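Local coordinates for epidermin biosynthesis protein EpiD (Staphylococcus aureus, PDB 3QJG) that binds flavin mononucleotide and probably catalyses the oxidative decarboxylation of the C-terminal cysteine of the epidermin precursor peptide, at residues Ser22-Glu27 with Tyr169-Phe174; Asn88-Ile93 with Pro117-Arg122; Thr108-Leu113 with Arg134-Tyr139. All coordinates share one frame; numbering follows the deposited sequence.

Contact 1: Ser22-Glu27 with Tyr169-Phe174; sequences SHYIIE and YKVLEF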
loop_
_atom_site.group_PDB
_atom_site.type_symbol
_atom_site.label_atom_id
_atom_site.label_comp_id
_atom_site.label_asym_id
_atom_site.label_seq_id
_atom_site.Cartn_x
_atom_site.Cartn_y
_atom_site.Cartn_z
ATOM N N SER A 22 11.327 -17.974 26.520
ATOM C CA SER A 22 12.724 -17.576 26.796
ATOM C C SER A 22 13.344 -18.329 28.025
ATOM O O SER A 22 14.542 -18.569 28.070
ATOM C CB SER A 22 12.824 -16.087 27.017
ATOM O OG SER A 22 12.290 -15.765 28.273
ATOM N N HIS A 23 12.514 -18.685 29.009
ATOM C CA HIS A 23 12.989 -19.408 30.204
ATOM C C HIS A 23 13.462 -20.820 29.842
ATOM O O HIS A 23 14.499 -21.257 30.308
ATOM C CB HIS A 23 11.887 -19.510 31.294
ATOM C CG HIS A 23 11.262 -18.194 31.648
ATOM N ND1 HIS A 23 12.012 -17.089 32.009
ATOM C CD2 HIS A 23 9.960 -17.801 31.686
ATOM C CE1 HIS A 23 11.197 -16.074 32.250
ATOM N NE2 HIS A 23 9.947 -16.476 32.055
ATOM N N TYR A 24 12.678 -21.517 29.018
ATOM C CA TYR A 24 13.016 -22.855 28.585
ATOM C C TYR A 24 14.261 -22.834 27.699
ATOM O O TYR A 24 15.176 -23.654 27.840
ATOM C CB TYR A 24 11.837 -23.453 27.837
ATOM C CG TYR A 24 10.614 -23.689 28.694
ATOM C CD1 TYR A 24 10.297 -24.959 29.161
ATOM C CD2 TYR A 24 9.747 -22.658 29.000
ATOM C CE1 TYR A 24 9.167 -25.179 29.904
ATOM C CE2 TYR A 24 8.618 -22.871 29.772
ATOM C CZ TYR A 24 8.319 -24.138 30.212
ATOM O OH TYR A 24 7.180 -24.335 30.977
ATOM N N ILE A 25 14.329 -21.864 26.801
ATOM C CA ILE A 25 15.529 -21.723 25.977
ATOM C C ILE A 25 16.751 -21.524 26.867
ATOM O O ILE A 25 17.772 -22.187 26.681
ATOM C CB ILE A 25 15.450 -20.538 25.017
ATOM C CG1 ILE A 25 14.294 -20.739 24.020
ATOM C CG2 ILE A 25 16.794 -20.364 24.322
ATOM C CD1 ILE A 25 13.931 -19.460 23.239
ATOM N N ILE A 26 16.647 -20.634 27.851
ATOM C CA ILE A 26 17.808 -20.343 28.686
ATOM C C ILE A 26 18.318 -21.634 29.351
ATOM O O ILE A 26 19.553 -21.852 29.483
ATOM C CB ILE A 26 17.501 -19.225 29.747
ATOM C CG1 ILE A 26 17.417 -17.840 29.076
ATOM C CG2 ILE A 26 18.570 -19.174 30.872
ATOM C CD1 ILE A 26 17.626 -16.646 30.072
ATOM N N GLU A 27 17.381 -22.464 29.791
ATOM C CA GLU A 27 17.701 -23.668 30.530
ATOM C C GLU A 27 18.181 -24.819 29.633
ATOM O O GLU A 27 19.022 -25.582 30.030
ATOM C CB GLU A 27 16.493 -24.120 31.390
ATOM C CG GLU A 27 16.091 -23.164 32.542
ATOM C CD GLU A 27 17.282 -22.638 33.390
ATOM O OE1 GLU A 27 17.493 -21.400 33.443
ATOM O OE2 GLU A 27 17.991 -23.464 34.012
ATOM N N TYR A 169 13.080 -27.395 34.087
ATOM C CA TYR A 169 13.874 -28.565 34.530
ATOM C C TYR A 169 13.203 -29.907 34.198
ATOM O O TYR A 169 13.902 -30.896 33.942
ATOM C CB TYR A 169 14.274 -28.465 36.027
ATOM C CG TYR A 169 13.219 -28.892 37.035
ATOM C CD1 TYR A 169 13.160 -30.203 37.495
ATOM C CD2 TYR A 169 12.320 -27.972 37.561
ATOM C CE1 TYR A 169 12.193 -30.597 38.444
ATOM C CE2 TYR A 169 11.347 -28.344 38.505
ATOM C CZ TYR A 169 11.290 -29.661 38.945
ATOM O OH TYR A 169 10.340 -30.036 39.882
ATOM N N LYS A 170 11.873 -29.963 34.180
ATOM C CA LYS A 170 11.176 -31.235 33.871
ATOM C C LYS A 170 11.304 -31.563 32.400
ATOM O O LYS A 170 11.372 -32.722 32.013
ATOM C CB LYS A 170 9.679 -31.192 34.237
ATOM C CG LYS A 170 9.371 -31.265 35.747
ATOM C CD LYS A 170 9.472 -32.695 36.295
ATOM C CE LYS A 170 8.981 -32.776 37.739
ATOM N NZ LYS A 170 9.465 -34.040 38.414
ATOM N N VAL A 171 11.332 -30.524 31.577
ATOM C CA VAL A 171 11.589 -30.667 30.156
ATOM C C VAL A 171 12.967 -31.263 29.973
ATOM O O VAL A 171 13.117 -32.218 29.223
ATOM C CB VAL A 171 11.470 -29.270 29.435
ATOM C CG1 VAL A 171 11.787 -29.395 27.926
ATOM C CG2 VAL A 171 10.072 -28.671 29.674
ATOM N N LEU A 172 13.982 -30.698 30.651
ATOM C CA LEU A 172 15.371 -31.202 30.532
ATOM C C LEU A 172 15.466 -32.689 30.863
ATOM O O LEU A 172 16.177 -33.427 30.184
ATOM C CB LEU A 172 16.333 -30.473 31.455
ATOM C CG LEU A 172 16.929 -29.182 30.930
ATOM C CD1 LEU A 172 17.889 -28.586 31.901
ATOM C CD2 LEU A 172 17.690 -29.456 29.647
ATOM N N GLU A 173 14.743 -33.106 31.906
ATOM C CA GLU A 173 14.742 -34.500 32.367
ATOM C C GLU A 173 13.963 -35.434 31.466
ATOM O O GLU A 173 14.199 -36.633 31.495
ATOM C CB GLU A 173 14.150 -34.623 33.786
ATOM C CG GLU A 173 15.025 -34.007 34.798
ATOM C CD GLU A 173 14.569 -34.239 36.203
ATOM O OE1 GLU A 173 15.419 -34.080 37.088
ATOM O OE2 GLU A 173 13.383 -34.563 36.428
ATOM N N PHE A 174 13.013 -34.913 30.701
ATOM C CA PHE A 174 12.145 -35.788 29.896
ATOM C C PHE A 174 12.834 -36.056 28.571
ATOM O O PHE A 174 12.565 -37.054 27.945
ATOM C CB PHE A 174 10.779 -35.139 29.685
ATOM C CG PHE A 174 9.715 -36.052 29.057
ATOM C CD1 PHE A 174 9.131 -37.095 29.794
ATOM C CD2 PHE A 174 9.265 -35.820 27.752
ATOM C CE1 PHE A 174 8.129 -37.904 29.217
ATOM C CE2 PHE A 174 8.296 -36.615 27.164
ATOM C CZ PHE A 174 7.719 -37.671 27.890
#
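Y24 meets V171 where two helices, 21-28 near the N terminus and 168-174 at the C-terminal end, pack side by side on the central, mainly parallel sheet of a Rossmann-like flavoprotein fold. V171 CG2 comes in at the edge of the tyrosine ring, near its plane, 3.6 Å from Y24 CE1 and 3.8 Å from Y24 CD1. This branch lies beside the backbone N of V171, while CG1 stands anti to that nitrogen (chi1 178°). A branched, compact valine suits the place, since one short methyl reaches the ring while the side chain also rests on I81 and L83 of strand 79-85. Tyrosine suits its own buried site because a long flat ring spans the gap to the second helix and ends in a polar group: Y24 OH is hydrogen-bonded to P166 O, in the loop leading into helix 168-174, so the buried hydroxyl is satisfied. The next residue after V171, L172, packs against the backbone of E27, about one turn beyond Y24, instead of a side chain. The carbonyl concerned is also engaged by S30 OG, and the leucine methyl L172 CD1 lies 3.7 Å from E27 O.

Contact 2: Asn88-Ile93 with Pro117-Arg122; sequences NTINKI and PNMNLR. With FMN (flavin mononucleotide), chain M.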
loop_
_atom_site.group_PDB
_atom_site.type_symbol
_atom_site.label_atom_id
_atom_site.label_comp_id
_atom_site.label_asym_id
_atom_site.label_seq_id
_atom_site.Cartn_x
_atom_site.Cartn_y
_atom_site.Cartn_z
ATOM N N ASN A 88 -4.686 -28.702 18.459
ATOM C CA ASN A 88 -4.667 -28.745 17.000
ATOM C C ASN A 88 -3.446 -29.367 16.453
ATOM O O ASN A 88 -3.562 -30.190 15.539
ATOM C CB ASN A 88 -4.816 -27.311 16.420
ATOM C CG ASN A 88 -4.518 -27.209 14.965
ATOM O OD1 ASN A 88 -5.310 -27.617 14.161
ATOM N ND2 ASN A 88 -3.371 -26.512 14.596
ATOM N N THR A 89 -2.251 -28.870 16.887
ATOM C CA THR A 89 -1.036 -29.440 16.435
ATOM C C THR A 89 -0.930 -30.961 16.773
ATOM O O THR A 89 -0.580 -31.752 15.905
ATOM C CB THR A 89 0.158 -28.628 16.922
ATOM O OG1 THR A 89 0.199 -27.370 16.224
ATOM C CG2 THR A 89 1.464 -29.373 16.737
ATOM N N ILE A 90 -1.325 -31.393 17.966
ATOM C CA ILE A 90 -1.226 -32.825 18.333
ATOM C C ILE A 90 -2.088 -33.681 17.350
ATOM O O ILE A 90 -1.646 -34.731 16.804
ATOM C CB ILE A 90 -1.602 -33.012 19.841
ATOM C CG1 ILE A 90 -0.446 -32.561 20.721
ATOM C CG2 ILE A 90 -2.060 -34.464 20.217
ATOM C CD1 ILE A 90 -0.819 -32.301 22.165
ATOM N N ASN A 91 -3.287 -33.178 17.091
ATOM C CA ASN A 91 -4.252 -33.892 16.279
ATOM C C ASN A 91 -3.878 -33.845 14.755
ATOM O O ASN A 91 -4.148 -34.795 13.978
ATOM C CB ASN A 91 -5.639 -33.350 16.523
ATOM C CG ASN A 91 -6.123 -33.596 17.903
ATOM O OD1 ASN A 91 -5.900 -34.679 18.478
ATOM N ND2 ASN A 91 -6.765 -32.592 18.490
ATOM N N LYS A 92 -3.284 -32.749 14.332
ATOM C CA LYS A 92 -2.747 -32.682 12.978
ATOM C C LYS A 92 -1.577 -33.697 12.852
ATOM O O LYS A 92 -1.509 -34.462 11.869
ATOM C CB LYS A 92 -2.288 -31.278 12.599
ATOM C CG LYS A 92 -3.390 -30.222 12.346
ATOM C CD LYS A 92 -3.147 -29.404 11.152
ATOM C CE LYS A 92 -3.959 -28.157 10.923
ATOM N NZ LYS A 92 -3.064 -27.105 10.223
ATOM N N ILE A 93 -0.634 -33.664 13.803
ATOM C CA ILE A 93 0.436 -34.642 13.810
ATOM C C ILE A 93 -0.066 -36.094 13.870
ATOM O O ILE A 93 0.407 -36.911 13.111
ATOM C CB ILE A 93 1.453 -34.426 14.884
ATOM C CG1 ILE A 93 2.142 -33.051 14.706
ATOM C CG2 ILE A 93 2.509 -35.490 14.763
ATOM C CD1 ILE A 93 2.857 -32.597 15.912
ATOM N N PRO A 117 1.882 -31.237 26.036
ATOM C CA PRO A 117 0.554 -30.736 25.818
ATOM C C PRO A 117 0.159 -29.584 26.735
ATOM O O PRO A 117 0.581 -29.511 27.925
ATOM C CB PRO A 117 -0.349 -31.931 26.133
ATOM C CG PRO A 117 0.503 -33.133 26.281
ATOM C CD PRO A 117 1.929 -32.674 26.399
ATOM N N ASN A 118 -0.683 -28.697 26.199
ATOM C CA ASN A 118 -1.028 -27.456 26.885
ATOM C C ASN A 118 -2.364 -26.956 26.387
ATOM O O ASN A 118 -2.481 -26.494 25.261
ATOM C CB ASN A 118 0.076 -26.433 26.651
ATOM C CG ASN A 118 -0.001 -25.244 27.625
ATOM O OD1 ASN A 118 0.774 -25.173 28.583
ATOM N ND2 ASN A 118 -0.932 -24.294 27.363
ATOM N N MET A 119 -3.414 -27.126 27.181
ATOM C CA MET A 119 -4.726 -26.843 26.662
ATOM C C MET A 119 -5.782 -26.981 27.724
ATOM O O MET A 119 -5.572 -27.648 28.732
ATOM C CB MET A 119 -5.008 -27.796 25.521
ATOM C CG MET A 119 -5.100 -29.265 25.970
ATOM S SD MET A 119 -5.273 -30.422 24.602
ATOM C CE MET A 119 -3.621 -30.451 24.020
ATOM N N ASN A 120 -6.917 -26.329 27.517
ATOM C CA ASN A 120 -8.055 -26.494 28.415
ATOM C C ASN A 120 -8.375 -27.962 28.593
ATOM O O ASN A 120 -8.301 -28.733 27.646
ATOM C CB ASN A 120 -9.287 -25.793 27.855
ATOM C CG ASN A 120 -10.410 -25.773 28.821
ATOM O OD1 ASN A 120 -11.308 -26.609 28.746
ATOM N ND2 ASN A 120 -10.366 -24.840 29.766
ATOM N N LEU A 121 -8.711 -28.357 29.807
ATOM C CA LEU A 121 -9.123 -29.742 30.067
ATOM C C LEU A 121 -10.179 -30.307 29.088
ATOM O O LEU A 121 -10.142 -31.492 28.768
ATOM C CB LEU A 121 -9.691 -29.841 31.470
ATOM C CG LEU A 121 -10.002 -31.236 31.972
ATOM C CD1 LEU A 121 -8.764 -32.082 31.851
ATOM C CD2 LEU A 121 -10.458 -31.111 33.420
ATOM N N ARG A 122 -11.113 -29.479 28.616
ATOM C CA ARG A 122 -12.176 -29.956 27.702
ATOM C C ARG A 122 -11.584 -30.457 26.423
ATOM O O ARG A 122 -12.121 -31.383 25.805
ATOM C CB ARG A 122 -13.148 -28.828 27.323
ATOM C CG ARG A 122 -13.924 -28.310 28.472
ATOM C CD ARG A 122 -14.523 -26.950 28.196
ATOM N NE ARG A 122 -15.518 -26.722 29.235
ATOM C CZ ARG A 122 -15.450 -25.824 30.214
ATOM N NH1 ARG A 122 -14.436 -24.969 30.304
ATOM N NH2 ARG A 122 -16.438 -25.777 31.108
HETATM N N1 FMN M . -5.149 -23.871 22.061
HETATM C C2 FMN M . -4.557 -24.901 22.746
HETATM O O2 FMN M . -4.653 -26.045 22.317
HETATM N N3 FMN M . -3.903 -24.668 23.913
HETATM C C4 FMN M . -3.813 -23.412 24.429
HETATM O O4 FMN M . -3.224 -23.307 25.478
HETATM C C4A FMN M . -4.410 -22.339 23.771
HETATM N N5 FMN M . -4.339 -21.046 24.247
HETATM C C5A FMN M . -4.885 -20.030 23.528
HETATM C C6 FMN M . -4.856 -18.739 24.036
HETATM C C7 FMN M . -5.412 -17.705 23.310
HETATM C C7M FMN M . -5.375 -16.285 23.795
HETATM C C8 FMN M . -6.026 -17.980 22.082
HETATM C C8M FMN M . -6.703 -16.906 21.265
HETATM C C9 FMN M . -6.102 -19.271 21.602
HETATM C C9A FMN M . -5.531 -20.311 22.319
HETATM N N10 FMN M . -5.633 -21.616 21.837
HETATM C C10 FMN M . -5.066 -22.605 22.563
HETATM C "C1'" FMN M . -6.310 -21.992 20.545
HETATM C "C2'" FMN M . -5.278 -22.261 19.452
HETATM O "O2'" FMN M . -4.352 -21.161 19.362
HETATM C "C3'" FMN M . -6.045 -22.543 18.213
HETATM O "O3'" FMN M . -6.817 -23.762 18.332
HETATM C "C4'" FMN M . -5.120 -22.616 16.997
HETATM O "O4'" FMN M . -5.846 -23.020 15.848
HETATM C "C5'" FMN M . -4.038 -23.634 17.140
HETATM O "O5'" FMN M . -3.156 -23.414 16.055
HETATM P P FMN M . -1.677 -24.045 16.040
HETATM O O1P FMN M . -1.251 -24.101 14.606
HETATM O O2P FMN M . -1.733 -25.406 16.654
HETATM O O3P FMN M . -0.603 -23.235 16.635
#
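I90 reaches from helix 87-94 to P117 and M119 at the C-terminal end of strand 113-120 of a Rossmann-like sheet, close to the flavin mononucleotide. From I90 CB, which points toward the strand, CG1 leaves beside the backbone N and the chain stretches out at chi2 (163°). Its tip, CD1, does all the touching: it lies 4.0 Å from P117 CB, the two side chains crossing at about a right angle, and 3.8 Å from M119 CE. The slim isoleucine end meets both a rigid proline ring and a flexible thioether whose chain, bent at chi3 (77°), turns its methyl to the helix.

This small apolar junction joins two polar grips on the cofactor. At the start of the helix segment, N88 ND2 donates to FMN O2P at 2.9 Å, almost straight at 172°, and T89 OG1 bonds the same oxygen at 2.8 Å, so one phosphate oxygen has two partners. Asparagine and threonine supply neutral donors here. N88 OD1 is taken by C98 N of the third subunit, which fixes the amide's rotation. On the strand side, N118 reads the pyrimidine edge of the flavin twice: its side-chain ND2 donates to FMN O4 at 3.1 Å, and its backbone N118 O accepts from FMN N3 at 2.7 Å.

Contact 3: Thr108-Leu113 with Arg134-Tyr139; sequences TAFEKL and RLLKDY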
loop_
_atom_site.group_PDB
_atom_site.type_symbol
_atom_site.label_atom_id
_atom_site.label_comp_id
_atom_site.label_asym_id
_atom_site.label_seq_id
_atom_site.Cartn_x
_atom_site.Cartn_y
_atom_site.Cartn_z
ATOM N N THR A 108 8.440 -35.661 9.842
ATOM C CA THR A 108 9.631 -36.263 9.320
ATOM C C THR A 108 10.490 -36.941 10.432
ATOM O O THR A 108 11.512 -37.598 10.143
ATOM C CB THR A 108 10.418 -35.160 8.585
ATOM O OG1 THR A 108 9.550 -34.526 7.620
ATOM C CG2 THR A 108 11.676 -35.712 7.877
ATOM N N ALA A 109 10.089 -36.783 11.695
ATOM C CA ALA A 109 11.048 -37.044 12.772
ATOM C C ALA A 109 10.417 -37.536 14.069
ATOM O O ALA A 109 10.829 -37.138 15.156
ATOM C CB ALA A 109 11.829 -35.819 13.005
ATOM N N PHE A 110 9.385 -38.396 13.946
ATOM C CA PHE A 110 8.677 -38.926 15.089
ATOM C C PHE A 110 9.573 -39.544 16.178
ATOM O O PHE A 110 9.338 -39.328 17.364
ATOM C CB PHE A 110 7.754 -40.039 14.613
ATOM C CG PHE A 110 6.401 -39.604 14.225
ATOM C CD1 PHE A 110 6.146 -38.342 13.824
ATOM C CD2 PHE A 110 5.321 -40.544 14.222
ATOM C CE1 PHE A 110 4.911 -37.927 13.477
ATOM C CE2 PHE A 110 4.077 -40.126 13.862
ATOM C CZ PHE A 110 3.842 -38.851 13.490
ATOM N N GLU A 111 10.584 -40.289 15.734
ATOM C CA GLU A 111 11.599 -40.921 16.575
ATOM C C GLU A 111 12.391 -39.900 17.393
ATOM O O GLU A 111 13.056 -40.289 18.364
ATOM C CB GLU A 111 12.551 -41.816 15.737
ATOM C CG GLU A 111 13.762 -41.082 15.081
ATOM C CD GLU A 111 13.406 -40.298 13.780
ATOM O OE1 GLU A 111 12.254 -40.422 13.277
ATOM O OE2 GLU A 111 14.307 -39.561 13.260
ATOM N N LYS A 112 12.289 -38.603 17.044
ATOM C CA LYS A 112 12.999 -37.584 17.799
ATOM C C LYS A 112 12.102 -36.669 18.599
ATOM O O LYS A 112 12.589 -35.687 19.130
ATOM C CB LYS A 112 13.780 -36.673 16.852
ATOM C CG LYS A 112 14.648 -37.353 15.858
ATOM C CD LYS A 112 15.336 -36.269 14.994
ATOM C CE LYS A 112 16.562 -36.793 14.351
ATOM N NZ LYS A 112 17.075 -35.764 13.483
ATOM N N LEU A 113 10.804 -36.976 18.679
ATOM C CA LEU A 113 9.821 -35.982 18.987
ATOM C C LEU A 113 9.115 -36.179 20.300
ATOM O O LEU A 113 8.620 -37.284 20.602
ATOM C CB LEU A 113 8.795 -35.950 17.855
ATOM C CG LEU A 113 7.624 -34.962 17.967
ATOM C CD1 LEU A 113 8.266 -33.634 17.546
ATOM C CD2 LEU A 113 6.481 -35.465 17.073
ATOM N N ARG A 134 -2.819 -41.517 22.156
ATOM C CA ARG A 134 -2.547 -42.953 22.230
ATOM C C ARG A 134 -1.847 -43.506 20.998
ATOM O O ARG A 134 -0.918 -44.312 21.126
ATOM C CB ARG A 134 -3.855 -43.750 22.407
ATOM C CG ARG A 134 -4.602 -43.505 23.700
ATOM C CD ARG A 134 -5.706 -44.580 23.884
ATOM N NE ARG A 134 -6.985 -44.221 23.243
ATOM C CZ ARG A 134 -8.019 -43.632 23.861
ATOM N NH1 ARG A 134 -7.975 -43.301 25.160
ATOM N NH2 ARG A 134 -9.115 -43.367 23.176
ATOM N N LEU A 135 -2.330 -43.091 19.814
ATOM C CA LEU A 135 -1.681 -43.367 18.522
ATOM C C LEU A 135 -0.278 -42.758 18.426
ATOM O O LEU A 135 0.691 -43.361 17.956
ATOM C CB LEU A 135 -2.509 -42.726 17.422
ATOM C CG LEU A 135 -3.269 -43.509 16.379
ATOM C CD1 LEU A 135 -4.277 -44.541 16.942
ATOM C CD2 LEU A 135 -3.944 -42.478 15.384
ATOM N N LEU A 136 -0.143 -41.529 18.840
ATOM C CA LEU A 136 1.204 -40.938 18.814
ATOM C C LEU A 136 2.171 -41.803 19.659
ATOM O O LEU A 136 3.301 -42.136 19.209
ATOM C CB LEU A 136 1.141 -39.481 19.231
ATOM C CG LEU A 136 0.601 -38.501 18.174
ATOM C CD1 LEU A 136 0.449 -37.071 18.817
ATOM C CD2 LEU A 136 1.532 -38.384 16.895
ATOM N N LYS A 137 1.706 -42.253 20.825
ATOM C CA LYS A 137 2.503 -43.187 21.686
ATOM C C LYS A 137 2.779 -44.464 20.953
ATOM O O LYS A 137 3.924 -44.870 20.856
ATOM C CB LYS A 137 1.810 -43.512 23.015
ATOM C CG LYS A 137 1.585 -42.300 23.902
ATOM C CD LYS A 137 0.802 -42.590 25.167
ATOM C CE LYS A 137 0.813 -41.376 26.085
ATOM N NZ LYS A 137 -0.211 -41.527 27.151
ATOM N N ASP A 138 1.737 -45.097 20.394
ATOM C CA ASP A 138 1.941 -46.270 19.524
ATOM C C ASP A 138 3.093 -46.075 18.479
ATOM O O ASP A 138 3.846 -46.981 18.199
ATOM C CB ASP A 138 0.664 -46.649 18.766
ATOM C CG ASP A 138 -0.437 -47.184 19.655
ATOM O OD1 ASP A 138 -0.280 -47.324 20.887
ATOM O OD2 ASP A 138 -1.515 -47.465 19.098
ATOM N N TYR A 139 3.209 -44.902 17.899
ATOM C CA TYR A 139 4.159 -44.685 16.839
ATOM C C TYR A 139 5.455 -44.146 17.321
ATOM O O TYR A 139 6.297 -43.719 16.521
ATOM C CB TYR A 139 3.638 -43.675 15.851
ATOM C CG TYR A 139 2.285 -43.942 15.263
ATOM C CD1 TYR A 139 1.902 -45.188 14.838
ATOM C CD2 TYR A 139 1.434 -42.880 15.041
ATOM C CE1 TYR A 139 0.646 -45.373 14.261
ATOM C CE2 TYR A 139 0.223 -43.045 14.465
ATOM C CZ TYR A 139 -0.163 -44.264 14.071
ATOM O OH TYR A 139 -1.386 -44.305 13.507
#
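F110, in the short 3-10 turn between helix 101-107 and strand 113-120, packs against L136 and Y139 at the end of helix 127-138. Both elements belong to the layered alpha/beta architecture of this flavoprotein, and the contact is buried beside the interface with the fourth subunit, about 12 Å from a bound FMN measured at the L136 side chain.

Across the two segments the interaction is apolar. The phenylalanine and tyrosine side chains run side by side and point the same way. Y139 CB sits at the edge of the F110 ring, near its plane, 3.9 Å from F110 CD2. Farther out, F110 CE2 comes to 4.0 Å from Y139 CD2, approaching the tyrosine ring obliquely. At the far end of the phenylalanine, L136 CD2 approaches F110 CZ, and these two side chains cross at about a right angle. L136 CG lies beside the backbone N (chi1 -76°), and its branched end turns to the phenylalanine although its first bond does not head that way. A phenylalanine suits this buried site because its broad hydrocarbon ring can serve two partners. Leucine adds methyl groups for V141 and A94 besides, and Y139 packs on V128 of the fourth subunit, where F110 also meets N126.

Backbone hydrogen bonds shape each partner from within. K112 N bonds to A109 O at 2.8 Å and L113 N to F110 O at 3.1 Å, the short-range links that wind the turn and present F110. On the other side Y139 is the first residue to leave helical geometry, yet it remains tied to the last turn. Its amide Y139 N donates to L135 O at 3.0 Å, and that same carbonyl oxygen lies over one face of the tyrosine ring, offset toward its rim, with L135 O 3.0 Å above the plane.

How the contacts relate
From the N terminus, helix 21-28 supplies the first half of contact 1, which finds its partner only at helix 168-174; the loop it closes therefore encloses both other contacts and links the two ends of the fold. Within it the chain reaches 88-93, then 108-113, then 117-122 and 134-139, so contacts 2 and 3 cross instead of nesting. They touch each other in space: I93 CG2 of contact 2 packs on F110 CE1 and L136 CD2 of contact 3, so that helix 87-94 packs on both the 3-10 turn and helix 127-138. Contact 1 stands apart, its centre about 20 Å from that of contact 2, on the opposite side of the chain's centre.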